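UPF0141 protein yjdB (Campylobacter jejuni subsp. jejuni HB93-13, PDB 4TN0) probably transfers phosphoethanolamine onto acceptor molecules in the periplasm, using a zinc-dependent, alkaline phosphatase-like domain with a threonine nucleophile. Local coordinates at residues Ala28-Tyr33 with Tyr249-Pro254; Met72-Arg78 with Gln278-Phe282; Val93-Val99 with Leu285-Val291; Leu128-Leu133 with Tyr199-Leu203. The contacts are given in a common frame with arbitrary orientation. Numbering follows the deposited sequence.

All four contacts fall within one alkaline phosphatase-like domain built round a mixed sheet. Contacts 2 and 3, their centres about 15 Å apart, both use helix 281-288, which packs first on the end of helix 68-73 and then on helix 90-96, and touch through Phe-73 and Leu-285. Contact 1, its centre about 18 Å from that of contact 2, still touches it through Ile-253 and Gln-278, near the zinc. Contact 4 lies across the chain's centre from contact 2 and joins helix 186-211 to the loop before helix 133-139. In sequence, contacts 1, 2 and 3 cross one another and enclose contact 4, so segments from the last quarter of the chain pack against ones from its first third.

Contact 1: Ala28-Tyr33 with Tyr249-Pro254; sequences ARAANY and YQTHIP
This is a buried loop-to-strand contact, in which the turn following strand 18-24 settles on the junction between helix 248-251 and strand 252-259 of the central sheet. Ala-28 and Arg-29 are extended; a short 3-10 turn follows at Ala-30 and Ala-31, with a weak Asn-32 N to Arg-29 O bond (3.5 Å) and then Tyr-33 N to Ala-30 O (2.9 Å). Opposite, Tyr-249 to Thr-251 form a weakly bonded helical turn before the chain extends at His-252. The backbones come closest at Ala-30 and Ile-253, CA atoms 4.3 Å apart, and are tied by Ala-30 N donating to His-252 O at 2.9 Å and 170°. So close an approach suits a small residue: Ala-30 CB sits 3.5 Å from the centroid of the His-252 ring, a CH-pi contact over its face. Arg-29 CA-to-CB points away overall, but with chi1 p and the rest trans the extended chain lays its guanidinium flat on Tyr-249, centres 3.9 Å apart and planes at 9°; Asn-32 OD1 accepts from Arg-29 NE at 2.8 Å, and Glu-233 supplies a salt bridge. Pro-254, rigid and flat-sided, places CB 3.5 Å from the centroid of the Tyr-33 ring (chi1 m), whose hydroxyl is hydrogen-bonded to that of Tyr-223. The zinc ligand Glu-26 lies just upstream: the arrangement belongs to the strand-end loops around the metal site of the alkaline phosphatase fold.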
loop_
_atom_site.group_PDB
_atom_site.type_symbol
_atom_site.label_atom_id
_atom_site.label_comp_id
_atom_site.label_asym_id
_atom_site.label_seq_id
_atom_site.Cartn_x
_atom_site.Cartn_y
_atom_site.Cartn_z
ATOM N N ALA A 28 4.194 0.783 8.147
ATOM C CA ALA A 28 4.752 2.106 7.860
ATOM C C ALA A 28 3.780 3.232 8.256
ATOM O O ALA A 28 2.583 3.186 7.936
ATOM C CB ALA A 28 5.121 2.221 6.393
ATOM N N ARG A 29 4.323 4.253 8.918
ATOM C CA ARG A 29 3.535 5.352 9.403
ATOM C C ARG A 29 4.014 6.603 8.698
ATOM O O ARG A 29 5.204 6.742 8.427
ATOM C CB ARG A 29 3.669 5.502 10.925
ATOM C CG ARG A 29 4.928 6.214 11.417
ATOM C CD ARG A 29 5.113 6.041 12.927
ATOM N NE ARG A 29 6.100 6.978 13.456
ATOM C CZ ARG A 29 6.395 7.120 14.748
ATOM N NH1 ARG A 29 5.787 6.378 15.661
ATOM N NH2 ARG A 29 7.295 8.013 15.130
ATOM N N ALA A 30 3.073 7.505 8.413
ATOM C CA ALA A 30 3.315 8.699 7.600
ATOM C C ALA A 30 4.296 9.682 8.236
ATOM O O ALA A 30 5.067 10.330 7.526
ATOM C CB ALA A 30 1.979 9.408 7.302
ATOM N N ALA A 31 4.229 9.823 9.563
ATOM C CA ALA A 31 5.024 10.802 10.313
ATOM C C ALA A 31 6.531 10.653 10.084
ATOM O O ALA A 31 7.306 11.536 10.443
ATOM C CB ALA A 31 4.715 10.705 11.809
ATOM N N ASN A 32 6.955 9.518 9.540
ATOM C CA ASN A 32 8.387 9.288 9.323
ATOM C C ASN A 32 8.734 9.258 7.838
ATOM O O ASN A 32 9.709 8.648 7.426
ATOM C CB ASN A 32 8.847 7.999 9.994
ATOM C CG ASN A 32 8.923 8.119 11.502
ATOM O OD1 ASN A 32 7.979 8.557 12.156
ATOM N ND2 ASN A 32 10.048 7.724 12.061
ATOM N N TYR A 33 7.893 9.889 7.034
ATOM C CA TYR A 33 8.154 10.043 5.613
ATOM C C TYR A 33 8.737 11.439 5.344
ATOM O O TYR A 33 8.168 12.458 5.749
ATOM C CB TYR A 33 6.874 9.768 4.807
ATOM C CG TYR A 33 6.718 8.290 4.537
ATOM C CD1 TYR A 33 6.512 7.394 5.583
ATOM C CD2 TYR A 33 6.824 7.778 3.237
ATOM C CE1 TYR A 33 6.409 6.030 5.352
ATOM C CE2 TYR A 33 6.714 6.411 2.988
ATOM C CZ TYR A 33 6.519 5.542 4.058
ATOM O OH TYR A 33 6.409 4.193 3.847
ATOM N N TYR A 249 -0.033 8.188 15.055
ATOM C CA TYR A 249 1.088 7.310 14.706
ATOM C C TYR A 249 0.595 5.983 14.149
ATOM O O TYR A 249 1.273 5.386 13.330
ATOM C CB TYR A 249 2.006 7.039 15.911
ATOM C CG TYR A 249 2.899 8.201 16.271
ATOM C CD1 TYR A 249 3.498 8.960 15.274
ATOM C CD2 TYR A 249 3.128 8.560 17.614
ATOM C CE1 TYR A 249 4.299 10.040 15.591
ATOM C CE2 TYR A 249 3.932 9.641 17.937
ATOM C CZ TYR A 249 4.516 10.372 16.912
ATOM O OH TYR A 249 5.328 11.440 17.181
ATOM N N GLN A 250 -0.578 5.528 14.593
ATOM C CA GLN A 250 -1.109 4.239 14.147
ATOM C C GLN A 250 -2.124 4.337 13.002
ATOM O O GLN A 250 -2.320 3.350 12.302
ATOM C CB GLN A 250 -1.721 3.473 15.323
ATOM C CG GLN A 250 -0.642 3.018 16.295
ATOM C CD GLN A 250 -1.147 2.109 17.394
ATOM O OE1 GLN A 250 -2.166 1.399 17.257
ATOM N NE2 GLN A 250 -0.433 2.120 18.501
ATOM N N THR A 251 -2.752 5.500 12.804
ATOM C CA THR A 251 -3.783 5.653 11.770
ATOM C C THR A 251 -3.351 6.479 10.547
ATOM O O THR A 251 -3.911 6.336 9.441
ATOM C CB THR A 251 -5.074 6.306 12.365
ATOM O OG1 THR A 251 -4.765 7.601 12.897
ATOM C CG2 THR A 251 -5.625 5.460 13.477
ATOM N N HIS A 252 -2.361 7.341 10.747
ATOM C CA HIS A 252 -1.879 8.233 9.691
ATOM C C HIS A 252 -0.764 7.540 8.895
ATOM O O HIS A 252 0.369 7.382 9.387
ATOM C CB HIS A 252 -1.390 9.551 10.317
ATOM C CG HIS A 252 -0.996 10.605 9.326
ATOM N ND1 HIS A 252 -1.316 10.532 7.983
ATOM C CD2 HIS A 252 -0.299 11.757 9.488
ATOM C CE1 HIS A 252 -0.835 11.597 7.362
ATOM N NE2 HIS A 252 -0.214 12.356 8.253
ATOM N N ILE A 253 -1.100 7.129 7.672
ATOM C CA ILE A 253 -0.222 6.309 6.837
ATOM C C ILE A 253 0.254 7.058 5.607
ATOM O O ILE A 253 -0.393 8.010 5.163
ATOM C CB ILE A 253 -0.938 5.016 6.346
ATOM C CG1 ILE A 253 -2.336 5.366 5.813
ATOM C CG2 ILE A 253 -1.014 3.975 7.443
ATOM C CD1 ILE A 253 -3.034 4.235 5.104
ATOM N N PRO A 254 1.361 6.593 5.013
ATOM C CA PRO A 254 1.794 7.127 3.728
ATOM C C PRO A 254 0.961 6.566 2.577
ATOM O O PRO A 254 0.504 5.420 2.615
ATOM C CB PRO A 254 3.235 6.632 3.628
ATOM C CG PRO A 254 3.175 5.315 4.311
ATOM C CD PRO A 254 2.312 5.582 5.511
#

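Contact 2: Met72-Arg78 with Gln278-Phe282; sequences MFSISKR and QDNLF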
loop_
_atom_site.group_PDB
_atom_site.type_symbol
_atom_site.label_atom_id
_atom_site.label_comp_id
_atom_site.label_asym_id
_atom_site.label_seq_id
_atom_site.Cartn_x
_atom_site.Cartn_y
_atom_site.Cartn_z
ATOM N N MET A 72 -9.806 -2.278 3.395
ATOM C CA MET A 72 -9.376 -1.358 2.336
ATOM C C MET A 72 -9.803 -1.915 0.958
ATOM O O MET A 72 -10.059 -1.154 0.038
ATOM C CB MET A 72 -7.851 -1.089 2.391
ATOM C CG MET A 72 -6.944 -2.160 1.786
ATOM S SD MET A 72 -5.189 -1.663 1.650
ATOM C CE MET A 72 -4.566 -1.929 3.329
ATOM N N PHE A 73 -9.875 -3.239 0.839
ATOM C CA PHE A 73 -10.239 -3.898 -0.407
ATOM C C PHE A 73 -11.756 -4.139 -0.506
ATOM O O PHE A 73 -12.285 -4.505 -1.573
ATOM C CB PHE A 73 -9.497 -5.229 -0.540
ATOM C CG PHE A 73 -8.095 -5.108 -1.084
ATOM C CD1 PHE A 73 -6.997 -5.062 -0.226
ATOM C CD2 PHE A 73 -7.869 -5.048 -2.455
ATOM C CE1 PHE A 73 -5.701 -4.957 -0.727
ATOM C CE2 PHE A 73 -6.581 -4.941 -2.961
ATOM C CZ PHE A 73 -5.493 -4.902 -2.097
ATOM N N SER A 74 -12.451 -3.945 0.612
ATOM C CA SER A 74 -13.888 -4.156 0.642
ATOM C C SER A 74 -14.638 -2.929 0.111
ATOM O O SER A 74 -14.085 -1.825 0.055
ATOM C CB SER A 74 -14.350 -4.492 2.056
ATOM O OG SER A 74 -15.744 -4.263 2.217
ATOM N N ILE A 75 -15.877 -3.151 -0.324
ATOM C CA ILE A 75 -16.769 -2.069 -0.730
ATOM C C ILE A 75 -17.141 -1.200 0.476
ATOM O O ILE A 75 -17.424 -0.005 0.326
ATOM C CB ILE A 75 -18.056 -2.625 -1.413
ATOM C CG1 ILE A 75 -18.918 -1.496 -1.977
ATOM C CG2 ILE A 75 -18.858 -3.514 -0.460
ATOM C CD1 ILE A 75 -20.025 -2.004 -2.930
ATOM N N SER A 76 -17.151 -1.801 1.667
ATOM C CA SER A 76 -17.500 -1.052 2.881
ATOM C C SER A 76 -16.420 -0.042 3.240
ATOM O O SER A 76 -15.216 -0.296 3.073
ATOM C CB SER A 76 -17.736 -1.986 4.061
ATOM O OG SER A 76 -18.442 -3.143 3.661
ATOM N N LYS A 77 -16.850 1.099 3.757
ATOM C CA LYS A 77 -15.914 2.104 4.224
ATOM C C LYS A 77 -15.688 1.878 5.720
ATOM O O LYS A 77 -16.301 0.977 6.301
ATOM C CB LYS A 77 -16.450 3.498 3.907
ATOM C CG LYS A 77 -16.590 3.706 2.412
ATOM C CD LYS A 77 -17.372 4.947 2.063
ATOM C CE LYS A 77 -17.617 4.999 0.568
ATOM N NZ LYS A 77 -18.324 3.774 0.036
ATOM N N ARG A 78 -14.804 2.658 6.343
ATOM C CA ARG A 78 -14.437 2.374 7.731
ATOM C C ARG A 78 -15.649 2.370 8.664
ATOM O O ARG A 78 -15.724 1.542 9.580
ATOM C CB ARG A 78 -13.392 3.361 8.264
ATOM C CG ARG A 78 -13.088 3.098 9.744
ATOM C CD ARG A 78 -11.872 3.833 10.257
ATOM N NE ARG A 78 -11.964 5.281 10.129
ATOM C CZ ARG A 78 -12.614 6.062 10.985
ATOM N NH1 ARG A 78 -13.244 5.536 12.039
ATOM N NH2 ARG A 78 -12.627 7.374 10.791
ATOM N N GLN A 278 -8.039 4.754 3.337
ATOM C CA GLN A 278 -8.186 3.455 2.702
ATOM C C GLN A 278 -9.592 3.272 2.127
ATOM O O GLN A 278 -9.802 2.450 1.223
ATOM C CB GLN A 278 -7.852 2.339 3.696
ATOM C CG GLN A 278 -6.349 2.032 3.726
ATOM C CD GLN A 278 -5.878 1.336 4.995
ATOM O OE1 GLN A 278 -6.678 0.909 5.827
ATOM N NE2 GLN A 278 -4.559 1.249 5.160
ATOM N N ASP A 279 -10.548 4.044 2.635
ATOM C CA ASP A 279 -11.905 4.054 2.074
ATOM C C ASP A 279 -11.876 4.261 0.539
ATOM O O ASP A 279 -12.646 3.657 -0.196
ATOM C CB ASP A 279 -12.747 5.149 2.738
ATOM C CG ASP A 279 -13.191 4.784 4.154
ATOM O OD1 ASP A 279 -12.984 3.623 4.572
ATOM O OD2 ASP A 279 -13.775 5.663 4.839
ATOM N N ASN A 280 -10.950 5.101 0.089
ATOM C CA ASN A 280 -10.781 5.454 -1.303
ATOM C C ASN A 280 -10.235 4.351 -2.201
ATOM O O ASN A 280 -10.219 4.526 -3.414
ATOM C CB ASN A 280 -9.838 6.656 -1.420
ATOM C CG ASN A 280 -10.423 7.916 -0.836
ATOM O OD1 ASN A 280 -10.162 8.262 0.315
ATOM N ND2 ASN A 280 -11.221 8.618 -1.630
ATOM N N LEU A 281 -9.782 3.224 -1.647
ATOM C CA LEU A 281 -9.051 2.283 -2.500
ATOM C C LEU A 281 -10.025 1.554 -3.417
ATOM O O LEU A 281 -9.719 1.282 -4.582
ATOM C CB LEU A 281 -8.238 1.254 -1.678
ATOM C CG LEU A 281 -7.458 0.280 -2.591
ATOM C CD1 LEU A 281 -6.438 1.008 -3.456
ATOM C CD2 LEU A 281 -6.780 -0.913 -1.887
ATOM N N PHE A 282 -11.232 1.319 -2.922
ATOM C CA PHE A 282 -12.199 0.544 -3.683
ATOM C C PHE A 282 -12.532 1.202 -5.027
ATOM O O PHE A 282 -12.352 0.582 -6.076
ATOM C CB PHE A 282 -13.478 0.335 -2.872
ATOM C CG PHE A 282 -14.484 -0.541 -3.557
ATOM C CD1 PHE A 282 -14.331 -1.919 -3.560
ATOM C CD2 PHE A 282 -15.556 0.014 -4.243
ATOM C CE1 PHE A 282 -15.251 -2.729 -4.199
ATOM C CE2 PHE A 282 -16.478 -0.792 -4.892
ATOM C CZ PHE A 282 -16.324 -2.163 -4.873
#
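Met-72, in the last turn of helix 68-73, directs its flexible side chain at the other segment: CB lies 3.7 Å from Gln-278 CB, and CG 3.9 Å from Leu-281 CD2. Phe-73 points its CA-to-CB bond away, yet its broad ring receives Leu-281 CD2 over one face, 4.1 Å from the centroid, and also packs on Leu-22 and Val-24 of strand 18-24. Ser-74 turns the chain out of the helix with an ST turn, its OG accepting from Ser-76 N at 2.9 Å while also hydrogen-bonded to Glu-85. This helix follows the phosphorylated Thr-65 of the alkaline phosphatase-like fold, and Gln-278, opposite it, reaches the backbone of Cys-61 and of the zinc ligand Asp-226. Ile-75 lies on the Phe-282 ring, CA 3.8 Å from its centroid. Lys-77 then brings CB to 3.5 Å from Asp-279 CG, though its amine leads away to Glu-297. Arg-78 N donates to Asp-279 OD1 at 2.7 Å, the short Asp-279 side chain placing a carboxylate oxygen beside this loop amide.

Contact 3: Val93-Val99 with Leu285-Val291; sequences VLYKTGV and LLGYFNV
Two helix ends, each finished by a Schellman motif, pack through aliphatic side chains and the ring of Phe-289 in the layer that covers the central sheet of the alkaline phosphatase-like fold. Helix 90-96 closes with Val-99 N to Leu-94 O (2.9 Å) and Gly-98 N to Tyr-95 O (3.1 Å); helix 281-288 closes with Val-291 N to Leu-286 O (3.1 Å) and Asn-290 N to Gly-287 O (3.2 Å). Gly-98 (phi 89°), where a CB would clash with the preceding carbonyl O, and Asn-290 (phi 53°), a residue type that tolerates the left-handed conformation better than most, take the positive-phi positions. The nearest CA pairs include Leu-94 with Leu-286 (7.0 Å) and Val-99 with Phe-289 (7.6 Å). Leu-94 (m, t) fills the middle, its CD2 3.8 Å from Phe-289 CD2; it also packs on Ile-148 of strand 146-152. Compact, branched Val-93 puts CG1 3.6 Å from Leu-286 CD2. Beyond the turn, Val-99 CG1 rests over the face of the Phe-289 ring (chi1 m), 3.8 Å from its centroid.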
loop_
_atom_site.group_PDB
_atom_site.type_symbol
_atom_site.label_atom_id
_atom_site.label_comp_id
_atom_site.label_asym_id
_atom_site.label_seq_id
_atom_site.Cartn_x
_atom_site.Cartn_y
_atom_site.Cartn_z
ATOM N N VAL A 93 -13.924 -8.157 -8.283
ATOM C CA VAL A 93 -14.599 -7.380 -9.306
ATOM C C VAL A 93 -13.715 -7.195 -10.528
ATOM O O VAL A 93 -14.178 -7.381 -11.649
ATOM C CB VAL A 93 -15.052 -6.013 -8.779
ATOM C CG1 VAL A 93 -15.707 -5.205 -9.899
ATOM C CG2 VAL A 93 -16.016 -6.216 -7.635
ATOM N N LEU A 94 -12.436 -6.888 -10.328
ATOM C CA LEU A 94 -11.542 -6.733 -11.476
ATOM C C LEU A 94 -11.339 -8.059 -12.197
ATOM O O LEU A 94 -11.268 -8.090 -13.423
ATOM C CB LEU A 94 -10.195 -6.179 -11.053
ATOM C CG LEU A 94 -10.161 -4.820 -10.374
ATOM C CD1 LEU A 94 -8.743 -4.563 -9.875
ATOM C CD2 LEU A 94 -10.589 -3.747 -11.330
ATOM N N TYR A 95 -11.273 -9.155 -11.444
ATOM C CA TYR A 95 -11.060 -10.473 -12.041
ATOM C C TYR A 95 -12.245 -10.936 -12.871
ATOM O O TYR A 95 -12.078 -11.439 -13.979
ATOM C CB TYR A 95 -10.787 -11.520 -10.962
ATOM C CG TYR A 95 -10.675 -12.954 -11.465
ATOM C CD1 TYR A 95 -9.441 -13.513 -11.784
ATOM C CD2 TYR A 95 -11.813 -13.755 -11.606
ATOM C CE1 TYR A 95 -9.340 -14.826 -12.231
ATOM C CE2 TYR A 95 -11.724 -15.058 -12.052
ATOM C CZ TYR A 95 -10.486 -15.591 -12.364
ATOM O OH TYR A 95 -10.398 -16.893 -12.808
ATOM N N LYS A 96 -13.443 -10.772 -12.326
ATOM C CA LYS A 96 -14.640 -11.248 -12.995
ATOM C C LYS A 96 -14.977 -10.360 -14.187
ATOM O O LYS A 96 -15.787 -10.721 -15.031
ATOM C CB LYS A 96 -15.805 -11.335 -12.000
ATOM C CG LYS A 96 -16.446 -10.019 -11.640
ATOM C CD LYS A 96 -17.532 -10.231 -10.600
ATOM C CE LYS A 96 -18.336 -8.959 -10.386
ATOM N NZ LYS A 96 -19.254 -9.151 -9.243
ATOM N N THR A 97 -14.301 -9.221 -14.260
ATOM C CA THR A 97 -14.536 -8.209 -15.275
ATOM C C THR A 97 -13.390 -8.296 -16.322
ATOM O O THR A 97 -13.231 -7.459 -17.218
ATOM C CB THR A 97 -14.688 -6.839 -14.568
ATOM O OG1 THR A 97 -16.032 -6.715 -14.085
ATOM C CG2 THR A 97 -14.455 -5.718 -15.435
ATOM N N GLY A 98 -12.601 -9.362 -16.210
ATOM C CA GLY A 98 -11.630 -9.705 -17.233
ATOM C C GLY A 98 -10.247 -9.102 -17.092
ATOM O O GLY A 98 -9.396 -9.329 -17.941
ATOM N N VAL A 99 -10.020 -8.310 -16.049
ATOM C CA VAL A 99 -8.687 -7.757 -15.787
ATOM C C VAL A 99 -7.701 -8.849 -15.363
ATOM O O VAL A 99 -8.057 -9.759 -14.617
ATOM C CB VAL A 99 -8.749 -6.673 -14.711
ATOM C CG1 VAL A 99 -7.412 -5.965 -14.580
ATOM C CG2 VAL A 99 -9.854 -5.688 -15.047
ATOM N N LEU A 285 -9.628 1.608 -7.524
ATOM C CA LEU A 285 -9.251 0.377 -8.220
ATOM C C LEU A 285 -10.246 0.011 -9.336
ATOM O O LEU A 285 -9.861 -0.499 -10.389
ATOM C CB LEU A 285 -9.130 -0.765 -7.214
ATOM C CG LEU A 285 -7.898 -0.827 -6.301
ATOM C CD1 LEU A 285 -8.021 -2.065 -5.454
ATOM C CD2 LEU A 285 -6.581 -0.855 -7.072
ATOM N N LEU A 286 -11.529 0.255 -9.103
ATOM C CA LEU A 286 -12.512 0.033 -10.150
ATOM C C LEU A 286 -12.276 1.068 -11.245
ATOM O O LEU A 286 -12.100 0.724 -12.414
ATOM C CB LEU A 286 -13.934 0.130 -9.606
ATOM C CG LEU A 286 -14.388 -0.938 -8.620
ATOM C CD1 LEU A 286 -15.902 -1.008 -8.582
ATOM C CD2 LEU A 286 -13.813 -2.273 -9.005
ATOM N N GLY A 287 -12.223 2.337 -10.841
ATOM C CA GLY A 287 -12.027 3.436 -11.767
ATOM C C GLY A 287 -10.816 3.305 -12.673
ATOM O O GLY A 287 -10.815 3.790 -13.807
ATOM N N TYR A 288 -9.777 2.642 -12.181
ATOM C CA TYR A 288 -8.531 2.583 -12.924
ATOM C C TYR A 288 -8.681 1.719 -14.155
ATOM O O TYR A 288 -8.070 2.000 -15.190
ATOM C CB TYR A 288 -7.385 2.048 -12.063
ATOM C CG TYR A 288 -6.042 2.267 -12.714
ATOM C CD1 TYR A 288 -5.500 1.317 -13.575
ATOM C CD2 TYR A 288 -5.328 3.439 -12.489
ATOM C CE1 TYR A 288 -4.280 1.523 -14.187
ATOM C CE2 TYR A 288 -4.110 3.654 -13.096
ATOM C CZ TYR A 288 -3.592 2.692 -13.945
ATOM O OH TYR A 288 -2.376 2.902 -14.550
ATOM N N PHE A 289 -9.482 0.663 -14.053
ATOM C CA PHE A 289 -9.671 -0.215 -15.199
ATOM C C PHE A 289 -11.023 0.060 -15.861
ATOM O O PHE A 289 -11.514 -0.751 -16.641
ATOM C CB PHE A 289 -9.544 -1.676 -14.770
ATOM C CG PHE A 289 -8.171 -2.022 -14.308
ATOM C CD1 PHE A 289 -7.228 -2.505 -15.197
ATOM C CD2 PHE A 289 -7.798 -1.814 -12.989
ATOM C CE1 PHE A 289 -5.947 -2.803 -14.775
ATOM C CE2 PHE A 289 -6.521 -2.112 -12.567
ATOM C CZ PHE A 289 -5.595 -2.604 -13.459
ATOM N N ASN A 290 -11.562 1.252 -15.591
ATOM C CA ASN A 290 -12.829 1.720 -16.157
ATOM C C ASN A 290 -14.000 0.761 -15.959
ATOM O O ASN A 290 -14.779 0.536 -16.887
ATOM C CB ASN A 290 -12.667 1.999 -17.660
ATOM C CG ASN A 290 -11.609 3.047 -17.948
ATOM O OD1 ASN A 290 -10.560 2.751 -18.535
ATOM N ND2 ASN A 290 -11.865 4.275 -17.508
ATOM N N VAL A 291 -14.117 0.176 -14.769
ATOM C CA VAL A 291 -15.219 -0.751 -14.515
ATOM C C VAL A 291 -16.529 0.023 -14.381
ATOM O O VAL A 291 -16.647 0.938 -13.556
ATOM C CB VAL A 291 -14.985 -1.612 -13.245
ATOM C CG1 VAL A 291 -16.222 -2.436 -12.925
ATOM C CG2 VAL A 291 -13.797 -2.542 -13.443
#

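Contact 4: Leu128-Leu133 with Tyr199-Leu203; sequences LDENLL and YTDYL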
loop_
_atom_site.group_PDB
_atom_site.type_symbol
_atom_site.label_atom_id
_atom_site.label_comp_id
_atom_site.label_asym_id
_atom_site.label_seq_id
_atom_site.Cartn_x
_atom_site.Cartn_y
_atom_site.Cartn_z
ATOM N N LEU A 128 13.501 -11.068 2.917
ATOM C CA LEU A 128 13.677 -9.723 2.378
ATOM C C LEU A 128 12.617 -9.427 1.315
ATOM O O LEU A 128 12.336 -10.264 0.457
ATOM C CB LEU A 128 15.080 -9.549 1.782
ATOM C CG LEU A 128 16.273 -9.176 2.681
ATOM C CD1 LEU A 128 15.856 -8.306 3.859
ATOM C CD2 LEU A 128 16.942 -10.441 3.183
ATOM N N ASP A 129 12.035 -8.234 1.375
ATOM C CA ASP A 129 10.972 -7.857 0.453
ATOM C C ASP A 129 11.447 -7.900 -1.002
ATOM O O ASP A 129 10.615 -8.039 -1.922
ATOM C CB ASP A 129 10.452 -6.460 0.761
ATOM C CG ASP A 129 9.351 -6.439 1.805
ATOM O OD1 ASP A 129 8.635 -7.458 1.934
ATOM O OD2 ASP A 129 9.216 -5.384 2.481
ATOM N N GLU A 130 12.764 -7.784 -1.217
ATOM C CA GLU A 130 13.285 -7.774 -2.581
ATOM C C GLU A 130 12.913 -9.048 -3.350
ATOM O O GLU A 130 12.819 -9.028 -4.573
ATOM C CB GLU A 130 14.805 -7.541 -2.584
ATOM C CG GLU A 130 15.625 -8.584 -1.859
ATOM C CD GLU A 130 17.067 -8.135 -1.624
ATOM O OE1 GLU A 130 17.310 -6.920 -1.404
ATOM O OE2 GLU A 130 17.961 -9.010 -1.633
ATOM N N ASN A 131 12.637 -10.134 -2.636
ATOM C CA ASN A 131 12.254 -11.384 -3.287
ATOM C C ASN A 131 10.977 -11.255 -4.111
ATOM O O ASN A 131 10.679 -12.118 -4.934
ATOM C CB ASN A 131 12.102 -12.515 -2.265
ATOM C CG ASN A 131 13.403 -12.828 -1.560
ATOM O OD1 ASN A 131 14.473 -12.472 -2.049
ATOM N ND2 ASN A 131 13.326 -13.481 -0.402
ATOM N N LEU A 132 10.203 -10.209 -3.850
ATOM C CA LEU A 132 8.995 -9.959 -4.616
ATOM C C LEU A 132 9.340 -9.487 -6.033
ATOM O O LEU A 132 8.537 -9.635 -6.962
ATOM C CB LEU A 132 8.107 -8.939 -3.899
ATOM C CG LEU A 132 7.408 -9.484 -2.648
ATOM C CD1 LEU A 132 6.805 -8.348 -1.844
ATOM C CD2 LEU A 132 6.344 -10.531 -2.998
ATOM N N LEU A 133 10.542 -8.944 -6.219
ATOM C CA LEU A 133 10.912 -8.451 -7.540
ATOM C C LEU A 133 11.063 -9.620 -8.532
ATOM O O LEU A 133 10.930 -9.440 -9.746
ATOM C CB LEU A 133 12.185 -7.610 -7.454
ATOM C CG LEU A 133 11.909 -6.293 -6.719
ATOM C CD1 LEU A 133 13.134 -5.406 -6.585
ATOM C CD2 LEU A 133 10.822 -5.546 -7.430
ATOM N N TYR A 199 14.405 1.090 2.937
ATOM C CA TYR A 199 14.446 -0.115 2.124
ATOM C C TYR A 199 13.175 -0.243 1.295
ATOM O O TYR A 199 13.230 -0.515 0.105
ATOM C CB TYR A 199 14.623 -1.340 3.015
ATOM C CG TYR A 199 14.724 -2.667 2.285
ATOM C CD1 TYR A 199 15.585 -2.828 1.209
ATOM C CD2 TYR A 199 14.004 -3.772 2.718
ATOM C CE1 TYR A 199 15.707 -4.053 0.567
ATOM C CE2 TYR A 199 14.108 -4.996 2.082
ATOM C CZ TYR A 199 14.968 -5.135 1.011
ATOM O OH TYR A 199 15.079 -6.351 0.384
ATOM N N THR A 200 12.031 -0.004 1.922
ATOM C CA THR A 200 10.765 -0.001 1.203
ATOM C C THR A 200 10.767 1.101 0.143
ATOM O O THR A 200 10.292 0.885 -0.969
ATOM C CB THR A 200 9.569 0.177 2.154
ATOM O OG1 THR A 200 9.398 -1.027 2.907
ATOM C CG2 THR A 200 8.286 0.440 1.369
ATOM N N ASP A 201 11.318 2.267 0.467
ATOM C CA ASP A 201 11.383 3.346 -0.512
ATOM C C ASP A 201 12.200 2.924 -1.756
ATOM O O ASP A 201 11.760 3.115 -2.896
ATOM C CB ASP A 201 11.973 4.600 0.123
ATOM C CG ASP A 201 11.670 5.859 -0.681
ATOM O OD1 ASP A 201 10.551 6.401 -0.544
ATOM O OD2 ASP A 201 12.552 6.324 -1.430
ATOM N N TYR A 202 13.363 2.316 -1.528
ATOM C CA TYR A 202 14.221 1.829 -2.610
ATOM C C TYR A 202 13.493 0.844 -3.508
ATOM O O TYR A 202 13.560 0.934 -4.738
ATOM C CB TYR A 202 15.485 1.180 -2.028
ATOM C CG TYR A 202 16.265 0.284 -2.979
ATOM C CD1 TYR A 202 16.098 -1.097 -2.957
ATOM C CD2 TYR A 202 17.182 0.817 -3.879
ATOM C CE1 TYR A 202 16.807 -1.917 -3.817
ATOM C CE2 TYR A 202 17.890 0.007 -4.745
ATOM C CZ TYR A 202 17.704 -1.359 -4.712
ATOM O OH TYR A 202 18.431 -2.173 -5.564
ATOM N N LEU A 203 12.806 -0.105 -2.889
ATOM C CA LEU A 203 12.066 -1.114 -3.627
ATOM C C LEU A 203 10.971 -0.482 -4.480
ATOM O O LEU A 203 10.644 -0.982 -5.569
ATOM C CB LEU A 203 11.469 -2.128 -2.675
ATOM C CG LEU A 203 12.452 -3.064 -1.991
ATOM C CD1 LEU A 203 11.664 -4.082 -1.219
ATOM C CD2 LEU A 203 13.397 -3.742 -3.000
#
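Residues 129-132 wind as a 3-10 turn that leads into helix 133-139, with Asn-131 N to Leu-128 O (3.1 Å), Leu-132 N to Asp-129 O (2.9 Å) and Leu-133 N to Glu-130 O (2.8 Å), whereas 199-203 is a regular turn of the long helix 186-211. The contact thus joins two helical elements of the alkaline phosphatase-like fold, with Glu-130 CA 6.9 Å from Leu-203 CA and Asp-129 CA 7.9 Å from Thr-200 CA. Leu-203 is the apolar residue at its middle: CD1 reaches Asp-129 CB at 3.3 Å, and CD2 lies 4.0 Å from Leu-133 CD1, so that the two methyls of a branched leucine reach both the start and the end of the turn. Asp-129 turns its carboxylate from this packing to the backbone amides of Gln-154 and Gly-155 and to Asn-106, fixing the turn to the loop after strand 146-152. Leu-128 CD1 also touches the ring of Tyr-199, 4.1 Å from Tyr-199 CE2. A tyrosine suits this place because its ring spans the gap while its hydroxyl can both accept and donate: Tyr-199 OH receives Glu-130 N at 3.2 Å and gives its own proton to Glu-130 OE1 at 2.9 Å.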